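Local coordinates for protein fimbrium subunit Fim1C (Bacteroides vulgatus, PDB 4QB7) that is probably a component of the fimbrium tip, part of the filamentous surface appendages that mediate cell adhesion and biofilm formation, at residues A[138-146]-A[208-216]; A[193-204]-A[222-232]. All coordinates share one frame; numbering follows the deposited sequence.

Interaction 1 (A[138-146]-A[208-216]); sequences IDLVTDCHT and YKFDNDTWE. With SO4 (sulfate ion), chain N.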
loop_
_atom_site.group_PDB
_atom_site.type_symbol
_atom_site.label_atom_id
_atom_site.label_comp_id
_atom_site.label_asym_id
_atom_site.label_seq_id
_atom_site.Cartn_x
_atom_site.Cartn_y
_atom_site.Cartn_z
ATOM N N ILE A 138 4.013 4.833 2.582
ATOM C CA ILE A 138 4.666 4.613 1.308
ATOM C C ILE A 138 3.907 3.565 0.491
ATOM O O ILE A 138 3.547 2.510 1.010
ATOM C CB ILE A 138 6.129 4.180 1.598
ATOM C CG1 ILE A 138 6.937 5.248 2.402
ATOM C CG2 ILE A 138 6.858 3.678 0.355
ATOM C CD1 ILE A 138 6.964 6.660 1.865
ATOM N N ASP A 139 3.665 3.864 -0.795
ATOM C CA ASP A 139 3.068 2.911 -1.737
ATOM C C ASP A 139 4.262 2.234 -2.428
ATOM O O ASP A 139 4.737 2.708 -3.466
ATOM C CB ASP A 139 2.107 3.621 -2.709
ATOM C CG ASP A 139 1.517 2.763 -3.815
ATOM O OD1 ASP A 139 1.583 1.513 -3.700
ATOM O OD2 ASP A 139 0.983 3.347 -4.807
ATOM N N LEU A 140 4.811 1.178 -1.773
ATOM C CA LEU A 140 5.978 0.439 -2.233
ATOM C C LEU A 140 5.644 -0.361 -3.470
ATOM O O LEU A 140 4.767 -1.228 -3.436
ATOM C CB LEU A 140 6.535 -0.482 -1.125
ATOM C CG LEU A 140 7.783 -1.320 -1.486
ATOM C CD1 LEU A 140 9.017 -0.448 -1.654
ATOM C CD2 LEU A 140 8.007 -2.436 -0.486
ATOM N N VAL A 141 6.359 -0.068 -4.567
ATOM C CA VAL A 141 6.182 -0.763 -5.836
ATOM C C VAL A 141 7.481 -1.464 -6.184
ATOM O O VAL A 141 8.565 -0.991 -5.834
ATOM C CB VAL A 141 5.661 0.133 -7.003
ATOM C CG1 VAL A 141 4.290 0.702 -6.710
ATOM C CG2 VAL A 141 6.634 1.233 -7.374
ATOM N N THR A 142 7.389 -2.618 -6.825
ATOM C CA THR A 142 8.601 -3.331 -7.230
ATOM C C THR A 142 8.439 -3.876 -8.616
ATOM O O THR A 142 7.329 -3.982 -9.136
ATOM C CB THR A 142 9.004 -4.475 -6.285
ATOM O OG1 THR A 142 8.145 -5.598 -6.538
ATOM C CG2 THR A 142 9.016 -4.071 -4.825
ATOM N N ASP A 143 9.560 -4.259 -9.189
ATOM C CA ASP A 143 9.625 -4.871 -10.484
ATOM C C ASP A 143 10.613 -6.030 -10.442
ATOM O O ASP A 143 11.807 -5.816 -10.261
ATOM C CB ASP A 143 10.014 -3.843 -11.550
ATOM C CG ASP A 143 9.968 -4.402 -12.951
ATOM O OD1 ASP A 143 9.733 -5.623 -13.095
ATOM O OD2 ASP A 143 10.201 -3.635 -13.897
ATOM N N CYS A 144 10.094 -7.249 -10.599
ATOM C CA CYS A 144 10.876 -8.473 -10.686
ATOM C C CYS A 144 10.287 -9.390 -11.787
ATOM O O CYS A 144 10.406 -10.614 -11.713
ATOM C CB CYS A 144 10.988 -9.175 -9.335
ATOM S SG CYS A 144 9.412 -9.684 -8.610
ATOM N N HIS A 145 9.711 -8.774 -12.855
ATOM C CA HIS A 145 9.153 -9.533 -13.973
ATOM C C HIS A 145 10.317 -10.048 -14.864
ATOM O O HIS A 145 11.408 -9.455 -14.899
ATOM C CB HIS A 145 8.023 -8.776 -14.735
ATOM C CG HIS A 145 8.416 -7.699 -15.704
ATOM N ND1 HIS A 145 8.999 -6.510 -15.281
ATOM C CD2 HIS A 145 8.146 -7.593 -17.027
ATOM C CE1 HIS A 145 9.137 -5.758 -16.363
ATOM N NE2 HIS A 145 8.622 -6.357 -17.437
ATOM N N THR A 146 10.098 -11.230 -15.475
ATOM C CA THR A 146 11.081 -11.999 -16.241
ATOM C C THR A 146 11.524 -11.284 -17.519
ATOM O O THR A 146 12.641 -11.507 -17.969
ATOM C CB THR A 146 10.555 -13.419 -16.524
ATOM O OG1 THR A 146 9.437 -13.351 -17.404
ATOM C CG2 THR A 146 10.128 -14.151 -15.249
ATOM N N TYR A 208 10.662 -8.327 1.925
ATOM C CA TYR A 208 10.108 -8.585 0.598
ATOM C C TYR A 208 11.217 -9.211 -0.233
ATOM O O TYR A 208 12.312 -8.647 -0.333
ATOM C CB TYR A 208 9.554 -7.301 -0.074
ATOM C CG TYR A 208 9.163 -7.513 -1.523
ATOM C CD1 TYR A 208 7.919 -8.046 -1.866
ATOM C CD2 TYR A 208 10.045 -7.202 -2.557
ATOM C CE1 TYR A 208 7.579 -8.292 -3.199
ATOM C CE2 TYR A 208 9.726 -7.470 -3.889
ATOM C CZ TYR A 208 8.497 -8.015 -4.205
ATOM O OH TYR A 208 8.223 -8.266 -5.525
ATOM N N LYS A 209 10.928 -10.369 -0.833
ATOM C CA LYS A 209 11.875 -11.129 -1.627
ATOM C C LYS A 209 11.583 -10.973 -3.104
ATOM O O LYS A 209 10.483 -11.299 -3.563
ATOM C CB LYS A 209 11.812 -12.617 -1.236
ATOM C CG LYS A 209 12.227 -12.969 0.184
ATOM C CD LYS A 209 12.487 -14.464 0.226
ATOM C CE LYS A 209 11.432 -15.355 0.867
ATOM N NZ LYS A 209 10.030 -15.056 0.477
ATOM N N PHE A 210 12.584 -10.497 -3.867
ATOM C CA PHE A 210 12.466 -10.325 -5.307
ATOM C C PHE A 210 12.529 -11.671 -6.037
ATOM O O PHE A 210 12.119 -11.745 -7.194
ATOM C CB PHE A 210 13.571 -9.402 -5.816
ATOM C CG PHE A 210 13.294 -7.935 -5.635
ATOM C CD1 PHE A 210 13.549 -7.308 -4.430
ATOM C CD2 PHE A 210 12.814 -7.167 -6.687
ATOM C CE1 PHE A 210 13.343 -5.936 -4.286
ATOM C CE2 PHE A 210 12.593 -5.801 -6.532
ATOM C CZ PHE A 210 12.867 -5.195 -5.335
ATOM N N ASP A 211 13.064 -12.727 -5.388
ATOM C CA ASP A 211 13.146 -14.033 -6.026
ATOM C C ASP A 211 11.752 -14.599 -6.376
ATOM O O ASP A 211 11.588 -15.133 -7.459
ATOM C CB ASP A 211 13.923 -15.034 -5.166
ATOM C CG ASP A 211 14.437 -16.229 -5.973
ATOM O OD1 ASP A 211 15.274 -16.011 -6.936
ATOM O OD2 ASP A 211 14.006 -17.378 -5.671
ATOM N N ASN A 212 10.757 -14.485 -5.487
ATOM C CA ASN A 212 9.441 -15.054 -5.780
ATOM C C ASN A 212 8.278 -14.062 -5.548
ATOM O O ASN A 212 7.105 -14.490 -5.528
ATOM C CB ASN A 212 9.225 -16.324 -4.953
ATOM C CG ASN A 212 9.389 -16.117 -3.482
ATOM O OD1 ASN A 212 9.782 -15.041 -3.017
ATOM N ND2 ASN A 212 9.168 -17.176 -2.727
ATOM N N ASP A 213 8.605 -12.761 -5.382
ATOM C CA ASP A 213 7.630 -11.695 -5.199
ATOM C C ASP A 213 6.682 -11.995 -3.984
ATOM O O ASP A 213 5.457 -12.001 -4.101
ATOM C CB ASP A 213 6.867 -11.465 -6.525
ATOM C CG ASP A 213 5.728 -10.476 -6.514
ATOM O OD1 ASP A 213 5.881 -9.404 -5.903
ATOM O OD2 ASP A 213 4.681 -10.779 -7.117
ATOM N N THR A 214 7.282 -12.274 -2.824
ATOM C CA THR A 214 6.560 -12.556 -1.593
ATOM C C THR A 214 7.228 -11.878 -0.421
ATOM O O THR A 214 8.431 -11.591 -0.447
ATOM C CB THR A 214 6.431 -14.084 -1.282
ATOM O OG1 THR A 214 7.697 -14.633 -0.981
ATOM C CG2 THR A 214 5.738 -14.888 -2.357
ATOM N N TRP A 215 6.420 -11.651 0.626
ATOM C CA TRP A 215 6.775 -11.119 1.930
ATOM C C TRP A 215 6.965 -12.246 2.935
ATOM O O TRP A 215 6.220 -13.238 2.938
ATOM C CB TRP A 215 5.652 -10.207 2.447
ATOM C CG TRP A 215 5.537 -8.898 1.744
ATOM C CD1 TRP A 215 4.678 -8.583 0.737
ATOM C CD2 TRP A 215 6.296 -7.708 2.015
ATOM N NE1 TRP A 215 4.828 -7.260 0.386
ATOM C CE2 TRP A 215 5.824 -6.704 1.146
ATOM C CE3 TRP A 215 7.314 -7.387 2.927
ATOM C CZ2 TRP A 215 6.320 -5.400 1.174
ATOM C CZ3 TRP A 215 7.813 -6.094 2.947
ATOM C CH2 TRP A 215 7.324 -5.122 2.074
ATOM N N GLU A 216 7.927 -12.063 3.825
ATOM C CA GLU A 216 8.167 -12.968 4.937
ATOM C C GLU A 216 8.476 -12.117 6.195
ATOM O O GLU A 216 8.701 -10.915 6.074
ATOM C CB GLU A 216 9.250 -13.993 4.606
ATOM C CG GLU A 216 10.592 -13.397 4.243
ATOM C CD GLU A 216 11.736 -14.387 4.299
ATOM O OE1 GLU A 216 11.551 -15.526 3.815
ATOM O OE2 GLU A 216 12.809 -14.034 4.840
HETATM S S SO4 N . 6.422 -12.071 -15.707
HETATM O O1 SO4 N . 5.290 -11.270 -15.223
HETATM O O2 SO4 N . 7.312 -12.328 -14.575
HETATM O O3 SO4 N . 5.937 -13.359 -16.204
HETATM O O4 SO4 N . 7.105 -11.342 -16.820
HETATM O O HOH W 1 6.301 -7.207 -8.083
#

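Interaction 2 (A[193-204]-A[222-232]); sequences LKLDPGSTTLYN and ASYFSTEQDLS. With SO4 (sulfate ion), chain Q.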
loop_
_atom_site.group_PDB
_atom_site.type_symbol
_atom_site.label_atom_id
_atom_site.label_comp_id
_atom_site.label_asym_id
_atom_site.label_seq_id
_atom_site.Cartn_x
_atom_site.Cartn_y
_atom_site.Cartn_z
ATOM N N LEU A 193 -12.504 5.956 14.477
ATOM C CA LEU A 193 -12.212 4.661 13.878
ATOM C C LEU A 193 -10.806 4.228 14.270
ATOM O O LEU A 193 -9.867 5.021 14.196
ATOM C CB LEU A 193 -12.354 4.700 12.341
ATOM C CG LEU A 193 -12.289 3.349 11.626
ATOM C CD1 LEU A 193 -13.592 2.598 11.728
ATOM C CD2 LEU A 193 -11.971 3.529 10.204
ATOM N N LYS A 194 -10.683 2.973 14.721
ATOM C CA LYS A 194 -9.427 2.331 15.082
ATOM C C LYS A 194 -9.322 1.002 14.348
ATOM O O LYS A 194 -10.353 0.366 14.096
ATOM C CB LYS A 194 -9.328 2.092 16.606
ATOM C CG LYS A 194 -9.108 3.316 17.458
ATOM C CD LYS A 194 -9.100 2.923 18.896
ATOM C CE LYS A 194 -8.897 4.080 19.837
ATOM N NZ LYS A 194 -7.894 3.749 20.894
ATOM N N LEU A 195 -8.095 0.578 14.009
ATOM C CA LEU A 195 -7.855 -0.754 13.464
ATOM C C LEU A 195 -7.305 -1.619 14.595
ATOM O O LEU A 195 -6.348 -1.221 15.268
ATOM C CB LEU A 195 -6.904 -0.746 12.245
ATOM C CG LEU A 195 -6.451 -2.129 11.751
ATOM C CD1 LEU A 195 -7.568 -2.850 10.965
ATOM C CD2 LEU A 195 -5.166 -2.029 10.965
ATOM N N ASP A 196 -7.955 -2.755 14.859
ATOM C CA ASP A 196 -7.522 -3.733 15.868
ATOM C C ASP A 196 -6.743 -4.840 15.128
ATOM O O ASP A 196 -7.359 -5.689 14.472
ATOM C CB ASP A 196 -8.723 -4.284 16.654
ATOM C CG ASP A 196 -8.377 -5.188 17.823
ATOM O OD1 ASP A 196 -7.171 -5.481 18.024
ATOM O OD2 ASP A 196 -9.309 -5.598 18.547
ATOM N N PRO A 197 -5.393 -4.804 15.154
ATOM C CA PRO A 197 -4.612 -5.770 14.360
ATOM C C PRO A 197 -4.360 -7.126 15.019
ATOM O O PRO A 197 -3.623 -7.944 14.481
ATOM C CB PRO A 197 -3.281 -5.035 14.176
ATOM C CG PRO A 197 -3.125 -4.261 15.426
ATOM C CD PRO A 197 -4.505 -3.836 15.828
ATOM N N GLY A 198 -4.956 -7.356 16.174
ATOM C CA GLY A 198 -4.686 -8.568 16.920
ATOM C C GLY A 198 -3.333 -8.414 17.587
ATOM O O GLY A 198 -2.968 -7.297 17.981
ATOM N N SER A 199 -2.567 -9.517 17.688
ATOM C CA SER A 199 -1.250 -9.513 18.303
ATOM C C SER A 199 -0.182 -10.181 17.427
ATOM O O SER A 199 0.982 -9.776 17.510
ATOM C CB SER A 199 -1.296 -10.183 19.670
ATOM O OG SER A 199 -2.036 -11.394 19.657
ATOM N N THR A 200 -0.550 -11.198 16.607
ATOM C CA THR A 200 0.446 -11.895 15.768
ATOM C C THR A 200 -0.049 -12.081 14.315
ATOM O O THR A 200 0.243 -13.111 13.708
ATOM C CB THR A 200 0.842 -13.268 16.406
ATOM O OG1 THR A 200 -0.328 -14.030 16.731
ATOM C CG2 THR A 200 1.715 -13.123 17.636
ATOM N N THR A 201 -0.711 -11.058 13.729
ATOM C CA THR A 201 -1.301 -11.156 12.389
ATOM C C THR A 201 -0.720 -10.166 11.376
ATOM O O THR A 201 -0.343 -10.584 10.291
ATOM C CB THR A 201 -2.837 -10.956 12.499
ATOM O OG1 THR A 201 -3.370 -11.890 13.439
ATOM C CG2 THR A 201 -3.558 -11.106 11.170
ATOM N N LEU A 202 -0.718 -8.870 11.699
ATOM C CA LEU A 202 -0.316 -7.773 10.825
ATOM C C LEU A 202 1.099 -7.292 11.123
ATOM O O LEU A 202 1.349 -6.746 12.198
ATOM C CB LEU A 202 -1.320 -6.602 10.957
ATOM C CG LEU A 202 -1.239 -5.488 9.916
ATOM C CD1 LEU A 202 -1.545 -6.009 8.518
ATOM C CD2 LEU A 202 -2.171 -4.358 10.253
ATOM N N TYR A 203 2.007 -7.444 10.141
ATOM C CA TYR A 203 3.386 -6.996 10.288
ATOM C C TYR A 203 3.482 -5.492 10.204
ATOM O O TYR A 203 2.799 -4.875 9.368
ATOM C CB TYR A 203 4.296 -7.578 9.172
ATOM C CG TYR A 203 4.487 -9.077 9.152
ATOM C CD1 TYR A 203 4.629 -9.797 10.332
ATOM C CD2 TYR A 203 4.621 -9.767 7.948
ATOM C CE1 TYR A 203 4.819 -11.175 10.320
ATOM C CE2 TYR A 203 4.801 -11.153 7.924
ATOM C CZ TYR A 203 4.898 -11.849 9.115
ATOM O OH TYR A 203 5.068 -13.210 9.133
ATOM N N ASN A 204 4.391 -4.902 10.998
ATOM C CA ASN A 204 4.675 -3.480 10.853
ATOM C C ASN A 204 6.033 -3.355 10.170
ATOM O O ASN A 204 6.339 -2.323 9.595
ATOM C CB ASN A 204 4.611 -2.727 12.175
ATOM C CG ASN A 204 5.733 -3.033 13.099
ATOM O OD1 ASN A 204 6.084 -4.184 13.321
ATOM N ND2 ASN A 204 6.372 -1.997 13.582
ATOM N N ALA A 222 9.627 -11.958 14.351
ATOM C CA ALA A 222 8.624 -11.210 13.601
ATOM C C ALA A 222 8.242 -9.932 14.325
ATOM O O ALA A 222 8.207 -9.916 15.562
ATOM C CB ALA A 222 7.393 -12.067 13.383
ATOM N N SER A 223 7.982 -8.851 13.553
ATOM C CA SER A 223 7.590 -7.546 14.082
ATOM C C SER A 223 6.162 -7.277 13.692
ATOM O O SER A 223 5.842 -7.249 12.514
ATOM C CB SER A 223 8.523 -6.456 13.571
ATOM O OG SER A 223 8.381 -5.256 14.312
ATOM N N TYR A 224 5.285 -7.107 14.682
ATOM C CA TYR A 224 3.871 -6.906 14.435
ATOM C C TYR A 224 3.326 -5.614 14.945
ATOM O O TYR A 224 3.893 -5.023 15.862
ATOM C CB TYR A 224 3.082 -7.993 15.179
ATOM C CG TYR A 224 3.330 -9.408 14.734
ATOM C CD1 TYR A 224 2.732 -9.910 13.584
ATOM C CD2 TYR A 224 4.080 -10.280 15.513
ATOM C CE1 TYR A 224 2.953 -11.221 13.168
ATOM C CE2 TYR A 224 4.302 -11.598 15.112
ATOM C CZ TYR A 224 3.739 -12.063 13.934
ATOM O OH TYR A 224 3.933 -13.362 13.530
ATOM N N PHE A 225 2.154 -5.224 14.412
ATOM C CA PHE A 225 1.247 -4.246 14.993
ATOM C C PHE A 225 0.517 -5.086 16.054
ATOM O O PHE A 225 -0.039 -6.136 15.693
ATOM C CB PHE A 225 0.282 -3.666 13.945
ATOM C CG PHE A 225 0.818 -2.584 13.055
ATOM C CD1 PHE A 225 1.104 -1.320 13.563
ATOM C CD2 PHE A 225 0.930 -2.785 11.685
ATOM C CE1 PHE A 225 1.567 -0.300 12.725
ATOM C CE2 PHE A 225 1.385 -1.763 10.849
ATOM C CZ PHE A 225 1.697 -0.527 11.375
ATOM N N SER A 226 0.613 -4.734 17.349
ATOM C CA SER A 226 0.003 -5.567 18.394
ATOM C C SER A 226 -0.897 -4.761 19.310
ATOM O O SER A 226 -1.383 -5.275 20.328
ATOM C CB SER A 226 1.084 -6.281 19.200
ATOM O OG SER A 226 1.942 -5.367 19.866
ATOM N N THR A 227 -1.132 -3.499 18.953
ATOM C CA THR A 227 -1.986 -2.577 19.716
ATOM C C THR A 227 -2.948 -1.910 18.757
ATOM O O THR A 227 -2.649 -1.836 17.564
ATOM C CB THR A 227 -1.124 -1.529 20.453
ATOM O OG1 THR A 227 -0.313 -0.820 19.497
ATOM C CG2 THR A 227 -0.248 -2.142 21.540
ATOM N N GLU A 228 -4.088 -1.392 19.264
ATOM C CA GLU A 228 -5.073 -0.684 18.435
ATOM C C GLU A 228 -4.442 0.528 17.781
ATOM O O GLU A 228 -3.622 1.220 18.399
ATOM C CB GLU A 228 -6.287 -0.292 19.254
ATOM C CG GLU A 228 -7.165 -1.492 19.541
ATOM C CD GLU A 228 -8.431 -1.217 20.315
ATOM O OE1 GLU A 228 -8.588 -0.093 20.843
ATOM O OE2 GLU A 228 -9.252 -2.154 20.421
ATOM N N GLN A 229 -4.736 0.716 16.504
ATOM C CA GLN A 229 -4.160 1.810 15.719
ATOM C C GLN A 229 -5.233 2.802 15.451
ATOM O O GLN A 229 -6.213 2.449 14.798
ATOM C CB GLN A 229 -3.540 1.278 14.402
ATOM C CG GLN A 229 -2.423 0.238 14.610
ATOM C CD GLN A 229 -1.212 0.788 15.337
ATOM O OE1 GLN A 229 -0.686 1.868 15.018
ATOM N NE2 GLN A 229 -0.752 0.058 16.347
ATOM N N ASP A 230 -5.093 4.031 15.999
ATOM C CA ASP A 230 -6.103 5.080 15.854
ATOM C C ASP A 230 -6.030 5.751 14.497
ATOM O O ASP A 230 -5.011 6.362 14.144
ATOM C CB ASP A 230 -6.005 6.135 16.966
ATOM C CG ASP A 230 -7.294 6.927 17.193
ATOM O OD1 ASP A 230 -8.272 6.729 16.420
ATOM O OD2 ASP A 230 -7.334 7.733 18.151
ATOM N N LEU A 231 -7.155 5.657 13.755
ATOM C CA LEU A 231 -7.335 6.220 12.418
ATOM C C LEU A 231 -8.257 7.441 12.427
ATOM O O LEU A 231 -8.564 7.963 11.364
ATOM C CB LEU A 231 -7.943 5.150 11.475
ATOM C CG LEU A 231 -7.213 3.835 11.274
ATOM C CD1 LEU A 231 -8.051 2.922 10.455
ATOM C CD2 LEU A 231 -5.896 4.049 10.555
ATOM N N SER A 232 -8.720 7.888 13.600
ATOM C CA SER A 232 -9.684 8.997 13.739
ATOM C C SER A 232 -9.253 10.287 13.057
ATOM O O SER A 232 -10.100 10.940 12.430
ATOM C CB SER A 232 -9.993 9.283 15.203
ATOM O OG SER A 232 -10.524 8.118 15.810
HETATM S S SO4 Q . 6.396 -15.879 7.064
HETATM O O1 SO4 Q . 5.289 -16.725 7.539
HETATM O O2 SO4 Q . 7.551 -15.973 7.970
HETATM O O3 SO4 Q . 6.790 -16.318 5.720
HETATM O O4 SO4 Q . 5.921 -14.501 6.992
HETATM O O HOH W 2 -6.932 1.434 22.422
HETATM O O HOH W 3 -1.178 -8.345 14.413
#

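Interaction 1 (A[138-146]-A[208-216])
Thr142 and Tyr208 approach from opposite directions, the threonine oblique to the ring, where a β-hairpin, strands 203-209 and 214-217, packs against strand 141-143 of a different sheet, a sheet-on-sheet contact within the fimbrillin-like fold. Thr142 OG1 lies 2.9 Å from Tyr208 OH, and its methyl CG2 rests against CE2 of the same ring at 3.6 Å. Leu140 and Cys144, each two residues from Thr142, extend the seam. Leu140 sends CD2 across to the six-membered ring of Trp215, reaching CH2 at 3.8 Å, while Cys144 sets its CB at the edge of the Phe210 ring, near CD2, and its SG beside CB of Asp213. The sulfur turns that way because it sits between the backbone N and the carbonyl carbon (chi1 61°).

Behind this first layer the aromatic groups support one another. CE2 of Tyr208 stands over the centre of one face of the Phe210 ring, and Tyr208 CB lies over a face of the Trp215 indole, whose NE1 is bonded to Val167 O. The phenol is steered by its own hairpin: Tyr208 OH donates to Asp213 OD1 over 2.6 Å, arriving on the anti side, 22° out of the carboxylate plane. A water also donates to Asp213 OD1 and is hydrogen-bonded to Thr142 OG1, linking the two segments, and Lys321 forms a salt bridge with the same oxygen, probably stabilising its negative charge. A phenylalanine here, lacking the hydroxyl, would probably leave Asp213 OD1 to its water and Lys321, and Thr142 OG1 without its phenolic neighbour.

The hairpin turn itself is shaped by a G1 β-bulge, in which Asp213 and Thr214 both face Lys209. At the far end of 138-146, Asp143 closes an Asx turn, its OD1 accepting from His145 N at 3.2 Å.

Interaction 2 (A[193-204]-A[222-232])
The Tyr224 ring carries the backbone of Thr200 on one face, with Thr200 CA 3.6 Å from the ring centroid and 7° off the normal, a CH-pi contact, while the carbonyl carbon of Leu202 lies at its edge. It sits where antiparallel runs of the fimbrillin-like fold pair in two separate sheets, strand 186-196 with 229-230 and 203-209 with 223-224. Phe225 receives Asn204 CB over the centre of a face, and Leu202 CD2 approaches its CD2 obliquely. The Tyr203 and Tyr224 side chains lie side by side, their rings oblique, planes 32° apart; Tyr203 OH continues to a sulfate oxygen in its ring plane. Tyr224 reaches under Thr200 because its CG is anti to the carbonyl carbon (chi1 -63°).

Tyr203 and Tyr224 are a non-hydrogen-bonded pair; Leu195 and Gln229 form a hydrogen-bonded one through Leu195 N to Gln229 O and Gln229 N to Leu195 O, 2.8 Å each. The 197-201 loop between them is tied by a water donating to Pro197 O and Phe225 O and accepting from Leu202 N.

On the Lys194 side, a second water joins Lys194 NZ to Glu228 OE1, while Glu228 OE2 pairs with Lys288. On the opposite face, Leu195 CB meets Leu231 CD1 at 4.2 Å. Beyond the strands, Ser232 OG accepts from Leu193 N at 3.2 Å and donates to the syn lone pair of Asp230 OD1.

Overall arrangement
Interaction 1 is a buried contact between sheets, made mainly by side chains: aromatic and aliphatic groups beside a small polar cluster. Interaction 2 is larger, only partly buried, and joined by backbone bonds, bridging waters and ring contacts, with charged groups along its outer side. Both draw on strand 203-209. Its beginning pairs with strand 223-224 in 193-204/222-232, and its end forms the hairpin with 214-217 that meets strand 141-143. The centres lie about 23 Å apart, yet the two touch where Tyr203 packs on the backbone of Glu216. Interaction 2 thus carries the chain from the sheet containing strand 186-196 into the one that interaction 1 packs against its neighbour.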